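PDB 4OEV: putative peptide ABC-transport system periplasmic peptide-binding protein from Campylobacter jejuni, which binds nickel(II) outside the cytoplasm, here together with oxalate, and probably delivers it to an ABC-type importer. Local coordinates for residues I9-E14 with H26-N31; V174-N179 with L192-I197; E14-N19 with W168-Y173. All coordinates share one frame; numbering follows the deposited sequence.

Interaction 1: residues I9-E14 with H26-N31; sequences IAVENE and HDAVIN. With NI (nickel (II) ion), chain C.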
loop_
_atom_site.group_PDB
_atom_site.type_symbol
_atom_site.label_atom_id
_atom_site.label_comp_id
_atom_site.label_asym_id
_atom_site.label_seq_id
_atom_site.Cartn_x
_atom_site.Cartn_y
_atom_site.Cartn_z
ATOM N N ILE A 9 -1.136 -3.082 -19.981
ATOM C CA ILE A 9 -0.391 -2.409 -18.914
ATOM C C ILE A 9 0.265 -3.402 -17.980
ATOM O O ILE A 9 -0.384 -4.296 -17.456
ATOM C CB ILE A 9 -1.295 -1.504 -18.067
ATOM C CG1 ILE A 9 -2.100 -0.535 -18.939
ATOM C CG2 ILE A 9 -0.506 -0.786 -16.976
ATOM C CD1 ILE A 9 -3.012 0.323 -18.109
ATOM N N ALA A 10 1.563 -3.213 -17.758
ATOM C CA ALA A 10 2.282 -4.014 -16.790
ATOM C C ALA A 10 1.999 -3.531 -15.379
ATOM O O ALA A 10 2.013 -2.326 -15.094
ATOM C CB ALA A 10 3.821 -3.949 -17.058
ATOM N N VAL A 11 1.810 -4.486 -14.480
ATOM C CA VAL A 11 1.643 -4.180 -13.061
ATOM C C VAL A 11 2.493 -5.133 -12.219
ATOM O O VAL A 11 2.485 -6.345 -12.461
ATOM C CB VAL A 11 0.167 -4.263 -12.646
ATOM C CG1 VAL A 11 0.050 -4.135 -11.128
ATOM C CG2 VAL A 11 -0.606 -3.128 -13.326
ATOM N N GLU A 12 3.219 -4.593 -11.247
ATOM C CA GLU A 12 4.166 -5.439 -10.442
ATOM C C GLU A 12 3.494 -6.616 -9.684
ATOM O O GLU A 12 3.962 -7.773 -9.763
ATOM C CB GLU A 12 4.928 -4.570 -9.473
ATOM C CG GLU A 12 5.981 -5.337 -8.633
ATOM C CD GLU A 12 6.533 -4.493 -7.545
ATOM O OE1 GLU A 12 6.089 -3.331 -7.458
ATOM O OE2 GLU A 12 7.403 -4.973 -6.768
ATOM N N ASN A 13 2.374 -6.320 -9.005
ATOM C CA ASN A 13 1.693 -7.266 -8.128
ATOM C C ASN A 13 0.363 -7.706 -8.713
ATOM O O ASN A 13 -0.261 -6.955 -9.457
ATOM C CB ASN A 13 1.465 -6.625 -6.756
ATOM C CG ASN A 13 2.751 -6.197 -6.114
ATOM O OD1 ASN A 13 3.509 -7.039 -5.648
ATOM N ND2 ASN A 13 3.018 -4.887 -6.090
ATOM N N GLU A 14 -0.033 -8.928 -8.402
ATOM C CA GLU A 14 -1.315 -9.446 -8.768
ATOM C C GLU A 14 -2.054 -9.793 -7.475
ATOM O O GLU A 14 -1.543 -9.573 -6.367
ATOM C CB GLU A 14 -1.166 -10.660 -9.682
ATOM C CG GLU A 14 -0.307 -11.767 -9.109
ATOM C CD GLU A 14 -0.225 -12.982 -10.018
ATOM O OE1 GLU A 14 -0.929 -13.002 -11.058
ATOM O OE2 GLU A 14 0.536 -13.920 -9.676
ATOM N N HIS A 26 -2.444 -3.783 -3.161
ATOM C CA HIS A 26 -1.306 -4.084 -4.036
ATOM C C HIS A 26 -1.661 -4.262 -5.509
ATOM O O HIS A 26 -0.775 -4.250 -6.347
ATOM C CB HIS A 26 -0.592 -5.356 -3.600
ATOM C CG HIS A 26 0.359 -5.138 -2.492
ATOM N ND1 HIS A 26 -0.046 -4.899 -1.197
ATOM C CD2 HIS A 26 1.718 -5.067 -2.488
ATOM C CE1 HIS A 26 1.031 -4.722 -0.438
ATOM N NE2 HIS A 26 2.091 -4.798 -1.204
ATOM N N ASP A 27 -2.934 -4.414 -5.833
ATOM C CA ASP A 27 -3.293 -4.754 -7.212
ATOM C C ASP A 27 -3.920 -3.598 -7.988
ATOM O O ASP A 27 -4.239 -2.544 -7.423
ATOM C CB ASP A 27 -4.246 -5.932 -7.219
ATOM C CG ASP A 27 -5.611 -5.549 -6.714
ATOM O OD1 ASP A 27 -6.402 -5.083 -7.548
ATOM O OD2 ASP A 27 -5.878 -5.688 -5.498
ATOM N N ALA A 28 -4.057 -3.790 -9.298
ATOM C CA ALA A 28 -4.704 -2.787 -10.144
ATOM C C ALA A 28 -6.006 -3.312 -10.754
ATOM O O ALA A 28 -6.586 -2.633 -11.621
ATOM C CB ALA A 28 -3.752 -2.297 -11.266
ATOM N N VAL A 29 -6.469 -4.502 -10.329
ATOM C CA VAL A 29 -7.586 -5.131 -11.022
ATOM C C VAL A 29 -8.942 -5.036 -10.287
ATOM O O VAL A 29 -9.985 -4.952 -10.950
ATOM C CB VAL A 29 -7.296 -6.636 -11.352
ATOM C CG1 VAL A 29 -6.240 -6.734 -12.422
ATOM C CG2 VAL A 29 -6.847 -7.414 -10.111
ATOM N N ILE A 30 -8.937 -5.015 -8.949
ATOM C CA ILE A 30 -10.190 -4.890 -8.212
ATOM C C ILE A 30 -10.823 -3.540 -8.576
ATOM O O ILE A 30 -12.038 -3.462 -8.770
ATOM C CB ILE A 30 -10.015 -5.026 -6.665
ATOM C CG1 ILE A 30 -9.520 -6.440 -6.356
ATOM C CG2 ILE A 30 -11.389 -4.709 -5.935
ATOM C CD1 ILE A 30 -9.255 -6.774 -4.864
ATOM N N ASN A 31 -10.020 -2.485 -8.703
ATOM C CA ASN A 31 -10.592 -1.176 -9.075
ATOM C C ASN A 31 -11.025 -1.050 -10.547
ATOM O O ASN A 31 -11.592 -0.028 -10.937
ATOM C CB ASN A 31 -9.589 -0.063 -8.744
ATOM C CG ASN A 31 -9.576 0.286 -7.265
ATOM O OD1 ASN A 31 -8.753 -0.234 -6.501
ATOM N ND2 ASN A 31 -10.473 1.182 -6.856
HETATM NI NI NI C . 4.190 -4.172 -0.805
HETATM O O HOH W 1 -2.993 -6.057 -10.213
HETATM O O HOH W 2 1.458 -3.602 -7.990
HETATM O O HOH W 3 4.323 -6.077 -1.300
#

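Interaction 2: residues V174-N179 with L192-I197; sequences VEFKAN and LIIKHI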
loop_
_atom_site.group_PDB
_atom_site.type_symbol
_atom_site.label_atom_id
_atom_site.label_comp_id
_atom_site.label_asym_id
_atom_site.label_seq_id
_atom_site.Cartn_x
_atom_site.Cartn_y
_atom_site.Cartn_z
ATOM N N VAL A 174 -4.503 -10.746 -16.666
ATOM C CA VAL A 174 -5.964 -10.791 -16.587
ATOM C C VAL A 174 -6.436 -9.911 -17.727
ATOM O O VAL A 174 -5.830 -8.865 -17.962
ATOM C CB VAL A 174 -6.517 -10.280 -15.223
ATOM C CG1 VAL A 174 -7.985 -10.625 -15.065
ATOM C CG2 VAL A 174 -5.705 -10.851 -14.027
ATOM N N GLU A 175 -7.455 -10.354 -18.468
ATOM C CA GLU A 175 -7.994 -9.594 -19.598
ATOM C C GLU A 175 -9.424 -9.094 -19.322
ATOM O O GLU A 175 -10.264 -9.834 -18.803
ATOM C CB GLU A 175 -7.973 -10.432 -20.877
ATOM C CG GLU A 175 -8.697 -9.746 -22.066
ATOM C CD GLU A 175 -8.791 -10.640 -23.289
ATOM O OE1 GLU A 175 -8.060 -11.659 -23.287
ATOM O OE2 GLU A 175 -9.582 -10.325 -24.239
ATOM N N PHE A 176 -9.682 -7.833 -19.671
ATOM C CA PHE A 176 -10.968 -7.190 -19.449
ATOM C C PHE A 176 -11.527 -6.616 -20.734
ATOM O O PHE A 176 -10.789 -6.410 -21.697
ATOM C CB PHE A 176 -10.846 -6.055 -18.445
ATOM C CG PHE A 176 -10.197 -6.465 -17.158
ATOM C CD1 PHE A 176 -8.815 -6.415 -17.009
ATOM C CD2 PHE A 176 -10.969 -6.928 -16.100
ATOM C CE1 PHE A 176 -8.208 -6.801 -15.806
ATOM C CE2 PHE A 176 -10.348 -7.321 -14.881
ATOM C CZ PHE A 176 -8.976 -7.262 -14.752
ATOM N N LYS A 177 -12.828 -6.338 -20.726
ATOM C CA LYS A 177 -13.440 -5.548 -21.793
ATOM C C LYS A 177 -14.267 -4.429 -21.174
ATOM O O LYS A 177 -14.708 -4.531 -20.014
ATOM C CB LYS A 177 -14.245 -6.437 -22.747
ATOM C CG LYS A 177 -15.455 -7.174 -22.153
ATOM C CD LYS A 177 -16.234 -7.920 -23.282
ATOM C CE LYS A 177 -17.431 -8.725 -22.739
ATOM N NZ LYS A 177 -18.304 -9.310 -23.840
ATOM N N ALA A 178 -14.439 -3.345 -21.924
ATOM C CA ALA A 178 -15.130 -2.165 -21.416
ATOM C C ALA A 178 -16.565 -2.495 -20.962
ATOM O O ALA A 178 -17.216 -3.358 -21.546
ATOM C CB ALA A 178 -15.165 -1.076 -22.466
ATOM N N ASN A 179 -17.000 -1.826 -19.890
ATOM C CA ASN A 179 -18.370 -1.904 -19.405
ATOM C C ASN A 179 -19.209 -0.893 -20.176
ATOM O O ASN A 179 -19.151 0.305 -19.892
ATOM C CB ASN A 179 -18.427 -1.635 -17.892
ATOM C CG ASN A 179 -19.870 -1.583 -17.346
ATOM O OD1 ASN A 179 -20.836 -1.810 -18.080
ATOM N ND2 ASN A 179 -20.006 -1.297 -16.047
ATOM N N LEU A 192 -8.714 -4.178 -22.425
ATOM C CA LEU A 192 -7.668 -3.874 -21.449
ATOM C C LEU A 192 -7.058 -5.130 -20.845
ATOM O O LEU A 192 -7.758 -5.994 -20.338
ATOM C CB LEU A 192 -8.211 -2.970 -20.328
ATOM C CG LEU A 192 -7.308 -2.749 -19.101
ATOM C CD1 LEU A 192 -5.978 -2.060 -19.467
ATOM C CD2 LEU A 192 -8.038 -1.980 -18.010
ATOM N N ILE A 193 -5.729 -5.189 -20.858
ATOM C CA ILE A 193 -4.990 -6.327 -20.324
ATOM C C ILE A 193 -3.940 -5.893 -19.288
ATOM O O ILE A 193 -3.133 -5.021 -19.550
ATOM C CB ILE A 193 -4.318 -7.104 -21.474
ATOM C CG1 ILE A 193 -5.410 -7.716 -22.369
ATOM C CG2 ILE A 193 -3.426 -8.162 -20.957
ATOM C CD1 ILE A 193 -4.872 -8.537 -23.551
ATOM N N ILE A 194 -4.027 -6.466 -18.088
ATOM C CA ILE A 194 -3.093 -6.214 -17.004
ATOM C C ILE A 194 -2.124 -7.381 -16.907
ATOM O O ILE A 194 -2.474 -8.492 -16.498
ATOM C CB ILE A 194 -3.815 -6.010 -15.656
ATOM C CG1 ILE A 194 -4.912 -4.953 -15.802
ATOM C CG2 ILE A 194 -2.770 -5.748 -14.484
ATOM C CD1 ILE A 194 -4.407 -3.562 -16.077
ATOM N N LYS A 195 -0.890 -7.118 -17.295
ATOM C CA LYS A 195 0.113 -8.150 -17.370
ATOM C C LYS A 195 0.952 -8.161 -16.093
ATOM O O LYS A 195 1.363 -7.108 -15.571
ATOM C CB LYS A 195 0.983 -7.924 -18.613
ATOM C CG LYS A 195 1.839 -9.090 -18.988
ATOM C CD LYS A 195 2.454 -8.897 -20.388
ATOM C CE LYS A 195 3.416 -10.019 -20.651
ATOM N NZ LYS A 195 3.969 -9.973 -22.022
ATOM N N HIS A 196 1.181 -9.357 -15.572
ATOM C CA HIS A 196 1.924 -9.491 -14.331
ATOM C C HIS A 196 3.416 -9.478 -14.580
ATOM O O HIS A 196 3.983 -10.495 -14.978
ATOM C CB HIS A 196 1.560 -10.783 -13.606
ATOM C CG HIS A 196 2.333 -10.988 -12.329
ATOM N ND1 HIS A 196 2.879 -12.202 -11.975
ATOM C CD2 HIS A 196 2.631 -10.132 -11.319
ATOM C CE1 HIS A 196 3.503 -12.081 -10.810
ATOM N NE2 HIS A 196 3.363 -10.834 -10.387
ATOM N N ILE A 197 4.064 -8.343 -14.327
ATOM C CA ILE A 197 5.533 -8.268 -14.505
ATOM C C ILE A 197 6.165 -7.645 -13.282
ATOM O O ILE A 197 6.134 -6.411 -13.121
ATOM C CB ILE A 197 5.920 -7.470 -15.780
ATOM C CG1 ILE A 197 5.304 -8.117 -17.015
ATOM C CG2 ILE A 197 7.466 -7.383 -15.913
ATOM C CD1 ILE A 197 5.569 -7.337 -18.332
#

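Interaction 3: residues E14-N19 with W168-Y173; sequences EIARIN and WKKGEY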
loop_
_atom_site.group_PDB
_atom_site.type_symbol
_atom_site.label_atom_id
_atom_site.label_comp_id
_atom_site.label_asym_id
_atom_site.label_seq_id
_atom_site.Cartn_x
_atom_site.Cartn_y
_atom_site.Cartn_z
ATOM N N GLU A 14 -0.033 -8.928 -8.402
ATOM C CA GLU A 14 -1.315 -9.446 -8.768
ATOM C C GLU A 14 -2.054 -9.793 -7.475
ATOM O O GLU A 14 -1.543 -9.573 -6.367
ATOM C CB GLU A 14 -1.166 -10.660 -9.682
ATOM C CG GLU A 14 -0.307 -11.767 -9.109
ATOM C CD GLU A 14 -0.225 -12.982 -10.018
ATOM O OE1 GLU A 14 -0.929 -13.002 -11.058
ATOM O OE2 GLU A 14 0.536 -13.920 -9.676
ATOM N N ILE A 15 -3.260 -10.303 -7.622
ATOM C CA ILE A 15 -4.029 -10.773 -6.471
ATOM C C ILE A 15 -4.738 -12.076 -6.830
ATOM O O ILE A 15 -5.260 -12.222 -7.956
ATOM C CB ILE A 15 -5.024 -9.704 -6.009
ATOM C CG1 ILE A 15 -5.812 -10.192 -4.778
ATOM C CG2 ILE A 15 -6.048 -9.336 -7.145
ATOM C CD1 ILE A 15 -6.403 -9.045 -4.012
ATOM N N ALA A 16 -4.747 -13.042 -5.911
ATOM C CA ALA A 16 -5.374 -14.334 -6.217
ATOM C C ALA A 16 -6.897 -14.302 -6.157
ATOM O O ALA A 16 -7.547 -15.195 -6.686
ATOM C CB ALA A 16 -4.871 -15.420 -5.287
ATOM N N ARG A 17 -7.476 -13.322 -5.478
ATOM C CA ARG A 17 -8.954 -13.258 -5.398
ATOM C C ARG A 17 -9.363 -11.847 -5.785
ATOM O O ARG A 17 -9.013 -10.875 -5.095
ATOM C CB ARG A 17 -9.445 -13.619 -3.987
ATOM C CG ARG A 17 -9.233 -15.063 -3.593
ATOM C CD ARG A 17 -9.644 -15.307 -2.135
ATOM N NE ARG A 17 -8.666 -14.782 -1.192
ATOM C CZ ARG A 17 -8.758 -14.894 0.132
ATOM N NH1 ARG A 17 -9.791 -15.496 0.710
ATOM N NH2 ARG A 17 -7.810 -14.399 0.892
ATOM N N ILE A 18 -9.991 -11.702 -6.953
ATOM C CA ILE A 18 -10.364 -10.377 -7.402
ATOM C C ILE A 18 -11.675 -10.024 -6.736
ATOM O O ILE A 18 -12.745 -10.063 -7.347
ATOM C CB ILE A 18 -10.449 -10.269 -8.949
ATOM C CG1 ILE A 18 -9.090 -10.648 -9.580
ATOM C CG2 ILE A 18 -10.786 -8.827 -9.354
ATOM C CD1 ILE A 18 -9.122 -10.777 -11.127
ATOM N N ASN A 19 -11.558 -9.630 -5.481
ATOM C CA ASN A 19 -12.705 -9.431 -4.611
ATOM C C ASN A 19 -12.312 -8.361 -3.611
ATOM O O ASN A 19 -11.323 -8.524 -2.896
ATOM C CB ASN A 19 -13.056 -10.757 -3.945
ATOM C CG ASN A 19 -14.194 -10.659 -2.973
ATOM O OD1 ASN A 19 -14.523 -9.598 -2.445
ATOM N ND2 ASN A 19 -14.826 -11.782 -2.743
ATOM N N TRP A 168 -8.433 -15.060 -17.529
ATOM C CA TRP A 168 -7.284 -14.919 -16.655
ATOM C C TRP A 168 -6.328 -16.063 -16.899
ATOM O O TRP A 168 -6.671 -17.217 -16.692
ATOM C CB TRP A 168 -7.770 -14.885 -15.208
ATOM C CG TRP A 168 -6.761 -14.695 -14.128
ATOM C CD1 TRP A 168 -5.398 -14.580 -14.250
ATOM C CD2 TRP A 168 -7.052 -14.604 -12.733
ATOM N NE1 TRP A 168 -4.826 -14.425 -13.000
ATOM C CE2 TRP A 168 -5.818 -14.433 -12.055
ATOM C CE3 TRP A 168 -8.242 -14.646 -11.989
ATOM C CZ2 TRP A 168 -5.735 -14.306 -10.665
ATOM C CZ3 TRP A 168 -8.169 -14.515 -10.614
ATOM C CH2 TRP A 168 -6.906 -14.353 -9.955
ATOM N N LYS A 169 -5.120 -15.744 -17.331
ATOM C CA LYS A 169 -4.096 -16.755 -17.473
ATOM C C LYS A 169 -3.180 -16.631 -16.270
ATOM O O LYS A 169 -2.362 -15.724 -16.200
ATOM C CB LYS A 169 -3.344 -16.560 -18.784
ATOM C CG LYS A 169 -2.470 -17.712 -19.223
ATOM C CD LYS A 169 -2.239 -17.591 -20.726
ATOM C CE LYS A 169 -0.944 -18.232 -21.194
ATOM N NZ LYS A 169 -0.662 -17.868 -22.620
ATOM N N LYS A 170 -3.302 -17.568 -15.337
ATOM C CA LYS A 170 -2.718 -17.414 -14.010
ATOM C C LYS A 170 -1.217 -17.106 -14.015
ATOM O O LYS A 170 -0.437 -17.759 -14.723
ATOM C CB LYS A 170 -2.983 -18.671 -13.183
ATOM C CG LYS A 170 -2.339 -18.654 -11.799
ATOM C CD LYS A 170 -3.068 -17.749 -10.818
ATOM C CE LYS A 170 -2.469 -17.880 -9.423
ATOM N NZ LYS A 170 -2.838 -16.744 -8.543
ATOM N N GLY A 171 -0.842 -16.067 -13.261
ATOM C CA GLY A 171 0.543 -15.623 -13.163
ATOM C C GLY A 171 1.012 -14.777 -14.339
ATOM O O GLY A 171 2.078 -14.167 -14.283
ATOM N N GLU A 172 0.213 -14.743 -15.401
ATOM C CA GLU A 172 0.582 -14.059 -16.639
ATOM C C GLU A 172 -0.181 -12.749 -16.835
ATOM O O GLU A 172 0.419 -11.681 -16.936
ATOM C CB GLU A 172 0.344 -14.973 -17.838
ATOM C CG GLU A 172 1.557 -15.720 -18.369
ATOM C CD GLU A 172 1.377 -16.136 -19.833
ATOM O OE1 GLU A 172 0.960 -15.288 -20.656
ATOM O OE2 GLU A 172 1.655 -17.308 -20.170
ATOM N N TYR A 173 -1.506 -12.833 -16.922
ATOM C CA TYR A 173 -2.307 -11.642 -17.164
ATOM C C TYR A 173 -3.780 -11.849 -16.833
ATOM O O TYR A 173 -4.256 -12.982 -16.752
ATOM C CB TYR A 173 -2.174 -11.200 -18.630
ATOM C CG TYR A 173 -2.825 -12.140 -19.633
ATOM C CD1 TYR A 173 -4.171 -11.998 -19.972
ATOM C CD2 TYR A 173 -2.091 -13.142 -20.270
ATOM C CE1 TYR A 173 -4.773 -12.840 -20.889
ATOM C CE2 TYR A 173 -2.687 -13.984 -21.201
ATOM C CZ TYR A 173 -4.027 -13.828 -21.505
ATOM O OH TYR A 173 -4.639 -14.652 -22.428
HETATM O O HOH W 4 -2.473 -12.079 -12.669
#

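Interaction 1: residues I9-E14 with H26-N31
In this solute-binding protein of family 5, the loop leading into helix 30-33 carries a nickel ligand past the end of strand 6-11, and no direct hydrogen bond joins the two segments. His26 comes first. Its NE2 binds the nickel at 2.2 Å, in a site completed by His480, His481 and further ligands that include a water, while ND1 is hydrogen-bonded to the carbonyl of Glu24, which would fix the ring's rotation. The amide of Asn13 meets the CD2 edge of this imidazole, with ND2 3.8 Å from CD2 and the two planes 86° apart. One water ties the backbones here: it donates to His26 O and accepts from both the N and ND2 of Asn13, which would help orient the amide that flanks the metal ligand. Asp27 turns its carboxylate back on its own segment as an Asx turn, OD1 taking Val29 N on its anti lone pair and Ile30 N, almost straight, on its syn lone pair, at the start of the helix. Ala28 N donates its N-H to a second water, which in turn donates to Asn13 O. The apolar side chains meet where Ala28 CB lies 3.9 Å from Val11 CG2.

Interaction 2: residues V174-N179 with L192-I197
Four backbone hydrogen bonds pair strands 174-178 and 192-196, whose axes run antiparallel at 159° and approach to 4.8 Å. Val174 and Ile194 form one hydrogen-bonded pair, Phe176 and Leu192 the next, with the non-hydrogen-bonded pair of Glu175 and Ile193 between them. The bonds are not equivalent. Phe176 N reaches Leu192 O at 2.7 Å, nearly along the C=O axis, whereas Leu192 N, though its N-H is almost straight, comes to Phe176 O from above the carbonyl plane at 3.1 Å. A weaker CA-H...O contact runs from Ile193 CA to Val174 O. Apolar packing divides between the faces. On the face of Val174, Phe176, Leu192 and Ile194, the Phe176 ring crosses Ile194 obliquely, CE1 lying 3.8 Å from CG1, while Leu192 O sits at the ring's edge. Because the CG of Phe176 is anti to its carbonyl carbon, chi1 -53°, the ring leans along the strand toward Ile194. Leu32 of helix 30-33 packs on Phe176, Leu192 and Ile194. On the other face, the extended Glu175 lies alongside Ile193, with CG 3.9 Å from CG1, and its carboxylate goes on to a salt bridge with Arg191. Such pairing is that of two neighbouring central strands in a mixed four-stranded sheet, ordered 6-11, 191-196, 173-178, 163-169, with a helix packed on one side.

Interaction 3: residues E14-N19 with W168-Y173
The 168-173 backbone folds back tightly at the end of strand 163-169, Lys169 O accepting from both Glu172 N and Tyr173 N in a classic beta bulge, while 14-19 is irregular and bends in an inverse gamma turn centred on Ile18. No direct hydrogen bond crosses between them. Trp168 carries the contact: with CG anti to the backbone N, chi1 -178°, its indole extends so that the six-membered ring meets the loop. Ile18 reaches it tip to tip, and CD1 lies over the face in a CH-pi contact, 4.3 Å from the centroid of the Trp168 six-membered ring. The far corner of the ring touches two carbonyls: Ala16 O stands at the edge, 3.4 Å from Trp168 CH2, and Ile15 O approaches the same carbon obliquely. Ala16 O has a partner of its own in Gln155 NE2. Glu14 takes the crowded chi1 position (55°) and then extends, bringing OE1 to 3.7 Å from Gly171 CA. A water donates to this same OE1 and accepts weakly from Trp168 NE1, thus bridging carboxylate and indole. Lys170 NZ, from a side chain bent at chi2, comes within 4.5 Å of Glu14 OE2, beyond a salt bridge, though its charge could still favour the ionised carboxylate. The contact joins a bulged beta hairpin turn to a surface loop, Trp168 laid against the loop at the sheet's edge.

How the interactions relate
All three interactions reach the same four-stranded sheet, with centres 9 to 10 Å apart. Interactions 1 and 2 meet where strand 6-11 runs parallel to 191-196: Ile9 O lies 2.9 Å from Lys195 N, a probable hydrogen bond, and Val11 packs on Ile194. Interaction 3 shares Glu14 with interaction 1, and Val29 CG2 packs 3.6 Å from Ile15 CG2. It meets interaction 2 through His196, whose N is 2.8 Å from Glu172 O, probably a hydrogen bond. Only interaction 1 supplies a nickel ligand, His26, which also touches the oxalate; in interaction 3 the Ile15 side chain stays about 12 Å from the metal.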